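Local coordinates for protein cytosol aminopeptidase (Staphylococcus aureus subsp. aureus, PDB 3KZW) that probably removes amino acids one at a time from the N-terminus of peptides, as a metal-dependent leucyl aminopeptidase of the cytosol, at residues A396-L401 with D482-A487; A408-S411 with I416-D419; A438-S443 with K461-A466. All blocks are in the same frame, centred on the assembly; numbering follows the deposited sequence.

Contact 1: A396-L401 with D482-A487. With NA (sodium ion), chain S.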
ATOM      1  N   ALA A 396      -4.684   7.788 -16.740  1.00  2.64           N
ATOM      2  CA  ALA A 396      -3.404   8.290 -17.253  1.00  2.67           C
ATOM      3  C   ALA A 396      -3.531   9.615 -18.008  1.00  2.65           C
ATOM      4  O   ALA A 396      -2.606  10.425 -17.995  1.00  2.66           O
ATOM      5  CB  ALA A 396      -2.724   7.241 -18.122  1.00  2.59           C
ATOM      6  N   ALA A 397      -4.674   9.827 -18.658  1.00  2.68           N
ATOM      7  CA  ALA A 397      -4.958  11.093 -19.339  1.00  2.62           C
ATOM      8  C   ALA A 397      -5.053  12.247 -18.342  1.00  2.62           C
ATOM      9  O   ALA A 397      -4.615  13.362 -18.633  1.00  2.61           O
ATOM     10  CB  ALA A 397      -6.233  10.985 -20.160  1.00  2.61           C
ATOM     11  N   ILE A 398      -5.624  11.971 -17.169  1.00  2.59           N
ATOM     12  CA  ILE A 398      -5.705  12.954 -16.088  1.00  2.61           C
ATOM     13  C   ILE A 398      -4.308  13.246 -15.540  1.00  2.61           C
ATOM     14  O   ILE A 398      -3.965  14.399 -15.289  1.00  2.60           O
ATOM     15  CB  ILE A 398      -6.666  12.499 -14.954  1.00  2.62           C
ATOM     16  CG1 ILE A 398      -8.084  12.304 -15.502  1.00  2.65           C
ATOM     17  CG2 ILE A 398      -6.680  13.506 -13.803  1.00  2.62           C
ATOM     18  CD1 ILE A 398      -9.035  11.593 -14.560  1.00  2.59           C
ATOM     19  N   VAL A 399      -3.503  12.199 -15.377  1.00  2.62           N
ATOM     20  CA  VAL A 399      -2.120  12.343 -14.914  1.00  2.62           C
ATOM     21  C   VAL A 399      -1.302  13.167 -15.909  1.00  2.58           C
ATOM     22  O   VAL A 399      -0.455  13.968 -15.516  1.00  2.56           O
ATOM     23  CB  VAL A 399      -1.455  10.963 -14.662  1.00  2.62           C
ATOM     24  CG1 VAL A 399      -0.006  11.121 -14.202  1.00  2.64           C
ATOM     25  CG2 VAL A 399      -2.244  10.173 -13.627  1.00  2.54           C
ATOM     26  N   ALA A 400      -1.594  12.980 -17.194  1.00  2.63           N
ATOM     27  CA  ALA A 400      -0.902  13.668 -18.282  1.00  2.61           C
ATOM     28  C   ALA A 400      -1.189  15.170 -18.336  1.00  2.67           C
ATOM     29  O   ALA A 400      -0.265  15.982 -18.283  1.00  2.71           O
ATOM     30  CB  ALA A 400      -1.249  13.022 -19.614  1.00  2.59           C
ATOM     31  N   LEU A 401      -2.468  15.531 -18.429  1.00  2.65           N
ATOM     32  CA  LEU A 401      -2.860  16.910 -18.718  1.00  2.62           C
ATOM     33  C   LEU A 401      -3.525  17.646 -17.556  1.00  2.66           C
ATOM     34  O   LEU A 401      -3.798  18.845 -17.651  1.00  2.69           O
ATOM     35  CB  LEU A 401      -3.770  16.953 -19.953  1.00  2.59           C
ATOM     36  CG  LEU A 401      -3.226  16.395 -21.277  1.00  2.60           C
ATOM     37  CD1 LEU A 401      -4.316  16.378 -22.330  1.00  2.63           C
ATOM     38  CD2 LEU A 401      -2.022  17.177 -21.783  1.00  2.54           C
ATOM     39  N   ASP A 482     -10.592  11.710 -24.903  1.00  2.70           N
ATOM     40  CA  ASP A 482     -10.552  11.206 -23.533  1.00  2.65           C
ATOM     41  C   ASP A 482     -10.887  12.347 -22.578  1.00  2.66           C
ATOM     42  O   ASP A 482     -10.056  13.219 -22.315  1.00  2.69           O
ATOM     43  CB  ASP A 482      -9.183  10.599 -23.208  1.00  2.62           C
ATOM     44  CG  ASP A 482      -9.229   9.622 -22.032  1.00  2.86           C
ATOM     45  OD1 ASP A 482     -10.158   9.697 -21.192  1.00  2.96           O
ATOM     46  OD2 ASP A 482      -8.320   8.769 -21.942  1.00  2.93           O
ATOM     47  N   ILE A 483     -12.119  12.333 -22.077  1.00  2.67           N
ATOM     48  CA  ILE A 483     -12.626  13.396 -21.214  1.00  2.65           C
ATOM     49  C   ILE A 483     -12.794  12.925 -19.765  1.00  2.69           C
ATOM     50  O   ILE A 483     -13.667  13.404 -19.044  1.00  2.71           O
ATOM     51  CB  ILE A 483     -13.954  14.001 -21.760  1.00  2.64           C
ATOM     52  CG1 ILE A 483     -15.031  12.920 -21.933  1.00  2.68           C
ATOM     53  CG2 ILE A 483     -13.704  14.733 -23.071  1.00  2.62           C
ATOM     54  CD1 ILE A 483     -16.450  13.459 -22.044  1.00  2.63           C
ATOM     55  N   ALA A 484     -11.939  11.998 -19.342  1.00  2.66           N
ATOM     56  CA  ALA A 484     -11.981  11.466 -17.980  1.00  2.67           C
ATOM     57  C   ALA A 484     -11.867  12.568 -16.927  1.00  2.69           C
ATOM     58  O   ALA A 484     -12.501  12.502 -15.870  1.00  2.79           O
ATOM     59  CB  ALA A 484     -10.893  10.421 -17.785  1.00  2.63           C
ATOM     60  N   GLY A 485     -11.063  13.581 -17.229  1.00  2.67           N
ATOM     61  CA  GLY A 485     -10.847  14.699 -16.326  1.00  2.67           C
ATOM     62  C   GLY A 485     -11.929  15.764 -16.376  1.00  2.68           C
ATOM     63  O   GLY A 485     -12.649  15.954 -15.392  1.00  2.77           O
ATOM     64  N   PRO A 486     -12.046  16.475 -17.513  1.00  2.65           N
ATOM     65  CA  PRO A 486     -12.894  17.670 -17.590  1.00  2.66           C
ATOM     66  C   PRO A 486     -14.402  17.419 -17.688  1.00  2.61           C
ATOM     67  O   PRO A 486     -15.174  18.376 -17.635  1.00  2.58           O
ATOM     68  CB  PRO A 486     -12.386  18.369 -18.856  1.00  2.67           C
ATOM     69  CG  PRO A 486     -11.898  17.268 -19.710  1.00  2.67           C
ATOM     70  CD  PRO A 486     -11.334  16.231 -18.782  1.00  2.66           C
ATOM     71  N   ALA A 487     -14.815  16.159 -17.826  1.00  2.61           N
ATOM     72  CA  ALA A 487     -16.239  15.811 -17.905  1.00  2.64           C
ATOM     73  C   ALA A 487     -16.969  16.113 -16.603  1.00  2.64           C
ATOM     74  O   ALA A 487     -18.183  16.314 -16.592  1.00  2.71           O
ATOM     75  CB  ALA A 487     -16.419  14.351 -18.278  1.00  2.60           C
TER
HETATM   76 NA    NA S 498     -12.993  14.683 -12.954  1.00 21.61          NA
HETATM   77  O   HOH W   1     -13.383  16.221 -11.183  1.00  2.00           O

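Contact 2: A408-S411 with I416-D419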
ATOM      1  N   ALA A 408      -6.996  14.700 -26.745  1.00  2.62           N
ATOM      2  CA  ALA A 408      -7.478  14.396 -28.088  1.00  2.61           C
ATOM      3  C   ALA A 408      -6.448  13.596 -28.884  1.00  2.62           C
ATOM      4  O   ALA A 408      -5.249  13.875 -28.825  1.00  2.57           O
ATOM      5  CB  ALA A 408      -7.848  15.672 -28.818  1.00  2.59           C
ATOM      6  N   PHE A 409      -6.933  12.596 -29.617  1.00  2.63           N
ATOM      7  CA  PHE A 409      -6.086  11.736 -30.439  1.00  2.64           C
ATOM      8  C   PHE A 409      -6.641  11.671 -31.853  1.00  2.67           C
ATOM      9  O   PHE A 409      -7.842  11.472 -32.042  1.00  2.70           O
ATOM     10  CB  PHE A 409      -6.049  10.318 -29.871  1.00  2.64           C
ATOM     11  CG  PHE A 409      -5.592  10.233 -28.441  1.00  2.72           C
ATOM     12  CD1 PHE A 409      -6.487  10.440 -27.392  1.00  2.64           C
ATOM     13  CD2 PHE A 409      -4.275   9.905 -28.143  1.00  2.66           C
ATOM     14  CE1 PHE A 409      -6.071  10.345 -26.072  1.00  2.67           C
ATOM     15  CE2 PHE A 409      -3.850   9.801 -26.827  1.00  2.64           C
ATOM     16  CZ  PHE A 409      -4.747  10.025 -25.787  1.00  2.66           C
ATOM     17  N   GLU A 410      -5.774  11.835 -32.847  1.00  2.64           N
ATOM     18  CA  GLU A 410      -6.208  11.734 -34.237  1.00  2.69           C
ATOM     19  C   GLU A 410      -5.678  10.479 -34.917  1.00  2.72           C
ATOM     20  O   GLU A 410      -4.571  10.012 -34.634  1.00  2.74           O
ATOM     21  CB  GLU A 410      -5.864  12.999 -35.048  1.00  2.65           C
ATOM     22  CG  GLU A 410      -4.372  13.264 -35.283  1.00  2.70           C
ATOM     23  CD  GLU A 410      -3.798  12.512 -36.482  1.00  2.78           C
ATOM     24  OE1 GLU A 410      -4.580  12.053 -37.347  1.00  2.86           O
ATOM     25  OE2 GLU A 410      -2.556  12.383 -36.560  1.00  2.87           O
ATOM     26  N   SER A 411      -6.490   9.946 -35.819  1.00  2.74           N
ATOM     27  CA  SER A 411      -6.111   8.822 -36.651  1.00  2.69           C
ATOM     28  C   SER A 411      -6.699   9.074 -38.034  1.00  2.71           C
ATOM     29  O   SER A 411      -7.915   8.966 -38.227  1.00  2.80           O
ATOM     30  CB  SER A 411      -6.643   7.524 -36.049  1.00  2.64           C
ATOM     31  OG  SER A 411      -6.407   6.428 -36.911  1.00  2.75           O
ATOM     32  N   ILE A 416      -8.933  17.926 -39.449  1.00  2.67           N
ATOM     33  CA  ILE A 416     -10.160  18.132 -38.673  1.00  2.64           C
ATOM     34  C   ILE A 416      -9.852  18.353 -37.191  1.00  2.68           C
ATOM     35  O   ILE A 416     -10.518  19.153 -36.530  1.00  2.74           O
ATOM     36  CB  ILE A 416     -11.184  16.976 -38.876  1.00  2.66           C
ATOM     37  CG1 ILE A 416     -11.659  16.936 -40.335  1.00  2.64           C
ATOM     38  CG2 ILE A 416     -12.390  17.129 -37.946  1.00  2.60           C
ATOM     39  CD1 ILE A 416     -12.380  15.658 -40.730  1.00  2.67           C
ATOM     40  N   LEU A 417      -8.833  17.667 -36.677  1.00  2.67           N
ATOM     41  CA  LEU A 417      -8.408  17.870 -35.291  1.00  2.67           C
ATOM     42  C   LEU A 417      -7.888  19.287 -35.049  1.00  2.68           C
ATOM     43  O   LEU A 417      -8.281  19.937 -34.076  1.00  2.74           O
ATOM     44  CB  LEU A 417      -7.364  16.836 -34.857  1.00  2.66           C
ATOM     45  CG  LEU A 417      -6.874  16.979 -33.405  1.00  2.70           C
ATOM     46  CD1 LEU A 417      -7.993  16.720 -32.400  1.00  2.59           C
ATOM     47  CD2 LEU A 417      -5.684  16.082 -33.121  1.00  2.70           C
ATOM     48  N   ASN A 418      -7.014  19.758 -35.937  1.00  2.67           N
ATOM     49  CA  ASN A 418      -6.459  21.106 -35.841  1.00  2.69           C
ATOM     50  C   ASN A 418      -7.527  22.192 -35.779  1.00  2.77           C
ATOM     51  O   ASN A 418      -7.374  23.179 -35.056  1.00  2.78           O
ATOM     52  CB  ASN A 418      -5.485  21.379 -36.988  1.00  2.70           C
ATOM     53  CG  ASN A 418      -4.066  20.947 -36.663  1.00  2.77           C
ATOM     54  OD1 ASN A 418      -3.844  20.035 -35.865  1.00  2.89           O
ATOM     55  ND2 ASN A 418      -3.095  21.604 -37.281  1.00  2.86           N
ATOM     56  N   ASP A 419      -8.612  22.000 -36.525  1.00  2.85           N
ATOM     57  CA  ASP A 419      -9.740  22.927 -36.491  1.00  3.10           C
ATOM     58  C   ASP A 419     -10.436  22.883 -35.140  1.00  2.97           C
ATOM     59  O   ASP A 419     -10.799  23.922 -34.591  1.00  3.05           O
ATOM     60  CB  ASP A 419     -10.738  22.613 -37.607  1.00  3.29           C
ATOM     61  CG  ASP A 419     -10.142  22.788 -38.986  1.00  4.17           C
ATOM     62  OD1 ASP A 419      -9.198  23.598 -39.135  1.00  4.82           O
ATOM     63  OD2 ASP A 419     -10.616  22.113 -39.926  1.00  5.58           O
TER

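Contact 3: A438-S443 with K461-A466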
ATOM      1  N   ALA A 438       3.794   4.246 -33.723  1.00  2.67           N
ATOM      2  CA  ALA A 438       4.007   2.854 -34.116  1.00  2.64           C
ATOM      3  C   ALA A 438       4.067   1.924 -32.904  1.00  2.68           C
ATOM      4  O   ALA A 438       3.635   0.772 -32.982  1.00  2.76           O
ATOM      5  CB  ALA A 438       5.273   2.733 -34.948  1.00  2.60           C
ATOM      6  N   THR A 439       4.599   2.436 -31.793  1.00  2.66           N
ATOM      7  CA  THR A 439       4.671   1.706 -30.529  1.00  2.65           C
ATOM      8  C   THR A 439       3.295   1.207 -30.088  1.00  2.68           C
ATOM      9  O   THR A 439       3.124   0.022 -29.794  1.00  2.62           O
ATOM     10  CB  THR A 439       5.298   2.584 -29.418  1.00  2.67           C
ATOM     11  OG1 THR A 439       6.634   2.941 -29.791  1.00  2.69           O
ATOM     12  CG2 THR A 439       5.331   1.850 -28.075  1.00  2.67           C
ATOM     13  N   GLU A 440       2.325   2.120 -30.057  1.00  2.68           N
ATOM     14  CA  GLU A 440       0.972   1.813 -29.595  1.00  2.66           C
ATOM     15  C   GLU A 440       0.211   0.942 -30.586  1.00  2.66           C
ATOM     16  O   GLU A 440      -0.546   0.058 -30.184  1.00  2.70           O
ATOM     17  CB  GLU A 440       0.191   3.096 -29.308  1.00  2.64           C
ATOM     18  CG  GLU A 440       0.582   3.789 -28.017  1.00  2.66           C
ATOM     19  CD  GLU A 440       1.913   4.514 -28.105  1.00  2.73           C
ATOM     20  OE1 GLU A 440       2.256   5.027 -29.193  1.00  2.74           O
ATOM     21  OE2 GLU A 440       2.616   4.575 -27.076  1.00  2.77           O
ATOM     22  N   ARG A 441       0.415   1.196 -31.877  1.00  2.67           N
ATOM     23  CA  ARG A 441      -0.195   0.392 -32.937  1.00  2.69           C
ATOM     24  C   ARG A 441       0.268  -1.066 -32.895  1.00  2.69           C
ATOM     25  O   ARG A 441      -0.482  -1.974 -33.263  1.00  2.70           O
ATOM     26  CB  ARG A 441       0.072   1.011 -34.315  1.00  2.61           C
ATOM     27  CG  ARG A 441      -1.080   1.857 -34.828  1.00  2.62           C
ATOM     28  CD  ARG A 441      -0.771   2.528 -36.158  1.00  2.64           C
ATOM     29  NE  ARG A 441      -0.283   3.894 -35.979  1.00  2.67           N
ATOM     30  CZ  ARG A 441       0.943   4.305 -36.283  1.00  2.68           C
ATOM     31  NH1 ARG A 441       1.827   3.465 -36.806  1.00  2.68           N
ATOM     32  NH2 ARG A 441       1.282   5.568 -36.074  1.00  2.72           N
ATOM     33  N   ALA A 442       1.497  -1.279 -32.431  1.00  2.67           N
ATOM     34  CA  ALA A 442       2.059  -2.618 -32.293  1.00  2.63           C
ATOM     35  C   ALA A 442       1.664  -3.289 -30.980  1.00  2.69           C
ATOM     36  O   ALA A 442       1.388  -4.488 -30.958  1.00  2.79           O
ATOM     37  CB  ALA A 442       3.571  -2.573 -32.428  1.00  2.56           C
ATOM     38  N   SER A 443       1.632  -2.519 -29.893  1.00  2.67           N
ATOM     39  CA  SER A 443       1.442  -3.089 -28.559  1.00  2.66           C
ATOM     40  C   SER A 443       0.018  -3.559 -28.264  1.00  2.68           C
ATOM     41  O   SER A 443      -0.189  -4.371 -27.358  1.00  2.72           O
ATOM     42  CB  SER A 443       1.944  -2.136 -27.469  1.00  2.63           C
ATOM     43  OG  SER A 443       1.148  -0.969 -27.406  1.00  2.89           O
ATOM     44  N   LYS A 461      -0.497   4.621 -21.057  1.00  2.66           N
ATOM     45  CA  LYS A 461      -1.759   3.878 -21.107  1.00  2.62           C
ATOM     46  C   LYS A 461      -2.880   4.604 -21.848  1.00  2.65           C
ATOM     47  O   LYS A 461      -3.723   3.963 -22.476  1.00  2.70           O
ATOM     48  CB  LYS A 461      -2.220   3.505 -19.698  1.00  2.57           C
ATOM     49  CG  LYS A 461      -1.405   2.410 -19.044  1.00  2.59           C
ATOM     50  CD  LYS A 461      -1.950   2.068 -17.665  1.00  2.64           C
ATOM     51  CE  LYS A 461      -1.244   0.864 -17.064  1.00  2.67           C
ATOM     52  NZ  LYS A 461       0.178   1.153 -16.735  1.00  2.80           N
ATOM     53  N   ALA A 462      -2.890   5.934 -21.771  1.00  2.65           N
ATOM     54  CA  ALA A 462      -3.871   6.738 -22.497  1.00  2.66           C
ATOM     55  C   ALA A 462      -3.667   6.613 -24.005  1.00  2.63           C
ATOM     56  O   ALA A 462      -4.635   6.569 -24.767  1.00  2.62           O
ATOM     57  CB  ALA A 462      -3.804   8.197 -22.061  1.00  2.66           C
ATOM     58  N   LEU A 463      -2.405   6.541 -24.423  1.00  2.62           N
ATOM     59  CA  LEU A 463      -2.063   6.387 -25.835  1.00  2.65           C
ATOM     60  C   LEU A 463      -2.453   4.993 -26.331  1.00  2.65           C
ATOM     61  O   LEU A 463      -2.944   4.838 -27.451  1.00  2.62           O
ATOM     62  CB  LEU A 463      -0.566   6.638 -26.076  1.00  2.63           C
ATOM     63  CG  LEU A 463       0.192   7.774 -25.380  1.00  2.62           C
ATOM     64  CD1 LEU A 463       1.623   7.789 -25.875  1.00  2.57           C
ATOM     65  CD2 LEU A 463      -0.455   9.137 -25.592  1.00  2.57           C
ATOM     66  N   PHE A 464      -2.235   3.990 -25.480  1.00  2.61           N
ATOM     67  CA  PHE A 464      -2.627   2.612 -25.769  1.00  2.60           C
ATOM     68  C   PHE A 464      -4.137   2.496 -25.984  1.00  2.65           C
ATOM     69  O   PHE A 464      -4.584   1.917 -26.975  1.00  2.69           O
ATOM     70  CB  PHE A 464      -2.185   1.680 -24.633  1.00  2.62           C
ATOM     71  CG  PHE A 464      -2.486   0.227 -24.884  1.00  2.57           C
ATOM     72  CD1 PHE A 464      -3.742  -0.297 -24.606  1.00  2.54           C
ATOM     73  CD2 PHE A 464      -1.511  -0.618 -25.396  1.00  2.66           C
ATOM     74  CE1 PHE A 464      -4.024  -1.636 -24.841  1.00  2.58           C
ATOM     75  CE2 PHE A 464      -1.784  -1.961 -25.628  1.00  2.64           C
ATOM     76  CZ  PHE A 464      -3.043  -2.469 -25.353  1.00  2.63           C
ATOM     77  N   ALA A 465      -4.913   3.044 -25.049  1.00  2.59           N
ATOM     78  CA  ALA A 465      -6.371   3.028 -25.134  1.00  2.57           C
ATOM     79  C   ALA A 465      -6.874   3.659 -26.435  1.00  2.64           C
ATOM     80  O   ALA A 465      -7.776   3.125 -27.085  1.00  2.61           O
ATOM     81  CB  ALA A 465      -6.974   3.729 -23.934  1.00  2.58           C
ATOM     82  N   ALA A 466      -6.275   4.788 -26.808  1.00  2.66           N
ATOM     83  CA  ALA A 466      -6.628   5.498 -28.033  1.00  2.69           C
ATOM     84  C   ALA A 466      -6.328   4.650 -29.267  1.00  2.68           C
ATOM     85  O   ALA A 466      -7.135   4.584 -30.196  1.00  2.63           O
ATOM     86  CB  ALA A 466      -5.887   6.821 -28.104  1.00  2.67           C
TER

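Contact 1: A396-L401 with D482-A487
Ile398 and Ala397, on neighbouring positions of helix 395-401, meet the end of strand 478-482 and the loop after it, which carries a sodium site. Ile398 makes the broader contact. Its CG1 lies 3.7 Å from Gly485 N, and its terminal CD1 reaches on to 3.9 Å from Ala484 CB and 3.8 Å from Ala484 O, so that the end of the side chain rests on the backbone of the loop as well as on a methyl. With CG1 anti to the carbonyl carbon (chi1 -60°) and the chain extended beyond it, the ethyl branch is carried across to the loop. The helix and loop backbones come close here, Ile398 CA and Gly485 CA being 5.4 Å apart. Gly485, packed under Ile398 through its N and CA, turns its O to a sodium ion at 2.8 Å, a site completed by Thr488 OG1 and a water.

The second place is polar on one side alone: Ala397 CB stands 3.5 Å from Asp482 OD2. That carboxylate is held by the residues leading into the helix, OD2 bonding to Thr394 OG1 and OD1 to Leu393 N. Asp482 thus ties the strand end to the entry of the helix; its link to the loop, from Ala484 N to OD1, is weak.

The same helix also faces the second subunit, where Ile398 and Val399 pack on Gln459 of that chain and Ala400 meets its Ala400. Within the chain, Leu401 and Asp482 both rest on Ala407 of strand 406-411, and Ile483 turns toward helix 308-322.

Contact 2: A408-S411 with I416-D419
The first half of a beta-alpha-beta unit is closed here: strand 406-411 is followed by helix 414-426, which leads on to the parallel strand 431-433, and Leu417 in the first turns of the helix packs back against the strand it has just left. No hydrogen bond crosses between 408-411 and 416-419; the contact is made by side chains, and Leu417 supplies the whole of the helix side.

Its two methyls divide the strand between them. CD1 meets Ala408 CB at 3.7 Å, a plain contact of methyl with methyl, while CD2 lies 3.6 Å from Glu410 CB and 3.8 Å from Glu410 CG. Ala408 and Glu410 are two residues apart, so both look to the same side of the strand, and the forked end of the leucine straddles the step from one to the next. Placing CG anti to the backbone N (chi1 -180°) sends this fork straight out from the helix toward the sheet.

Glu410 offers Leu417 its aliphatic stem and not its charge. The two side chains cross at about a right angle, and the glutamate then bends at chi2 (84°), which leads its carboxylate away from the leucine. There OE1 accepts a hydrogen bond from Ser413 N in the connection between strand and helix, so the same residue packs with its stem and fastens the turn with its head.

On the opposite face of the strand, Phe409 packs on Leu463 and Ala466 of helix 461-470. Strand 406-411 itself runs between parallel strand 431-433 and antiparallel strand 478-482; Leu417 reaches both, touching Glu433 on one and Ile479 on the other.

Contact 3: A438-S443 with K461-A466
Van der Waals packing of Glu440 on Leu463 joins a short helix, 438-443, to helix 461-470, which it crosses. The stem of the glutamate lies against the leucine, with Glu440 CG 3.6 Å from Leu463 CB and also close to the backbone, 3.8 Å from Phe464 N. Glu440 CG stands anti to the carbonyl carbon (chi1 -76°), and a bend at chi2 turns the carboxylate across the leucine at a slant, bringing Glu440 OE2 to 3.6 Å from Leu463 CD1.

Contacts of oxygen with an aromatic edge make up the second group. Ser443 O lies in the plane of the Phe464 ring, 3.4 Å from CE2, and Ser443 OG approaches the same rim near the ring plane, 3.4 Å from Phe464 CD2. Neither oxygen sits over a face. With chi1 at -177°, the ring swings away from the backbone N of Phe464 and reaches the C-terminal end of helix 438-443.

No hydrogen bond joins the two segments, and the polar end of Glu440 finds its partners elsewhere. OE1 bonds to Thr437 OG1 just before its helix, while OE2 forms a salt bridge with Lys405 of the second subunit, which extends the helix crossing to the subunit interface; the buried carboxylate is thereby shared between its own chain and the neighbouring one.

The short segments cross at -63° with their axes 8.9 Å apart. Helix 461-470 lies between the short helix and strand 406-411, on which it packs, and Phe464 reaches Arg369 of helix 368-380. Leu463 also packs on Leu401 of the second subunit.

How the contacts relate
The three contacts lie in the catalytic domain, their centres about 16 Å from one another in every pairing. Along the chain, contact 1 brackets the others: after 396-401 come both segments of contact 2, then both of contact 3, and 482-487 returns last. Strand 406-411 and helix 461-470 bind them together. Phe409 of contact 2 has its CZ 3.6 Å from Ala462 O of contact 3 and its CE1 4.2 Å from Asp482 CB of contact 1, while Ala396 and Ala397 pack on Ala462. Helices thus cover both faces of the sheet, and contacts 1 and 3 also meet the second subunit, joining the domain core to the assembly.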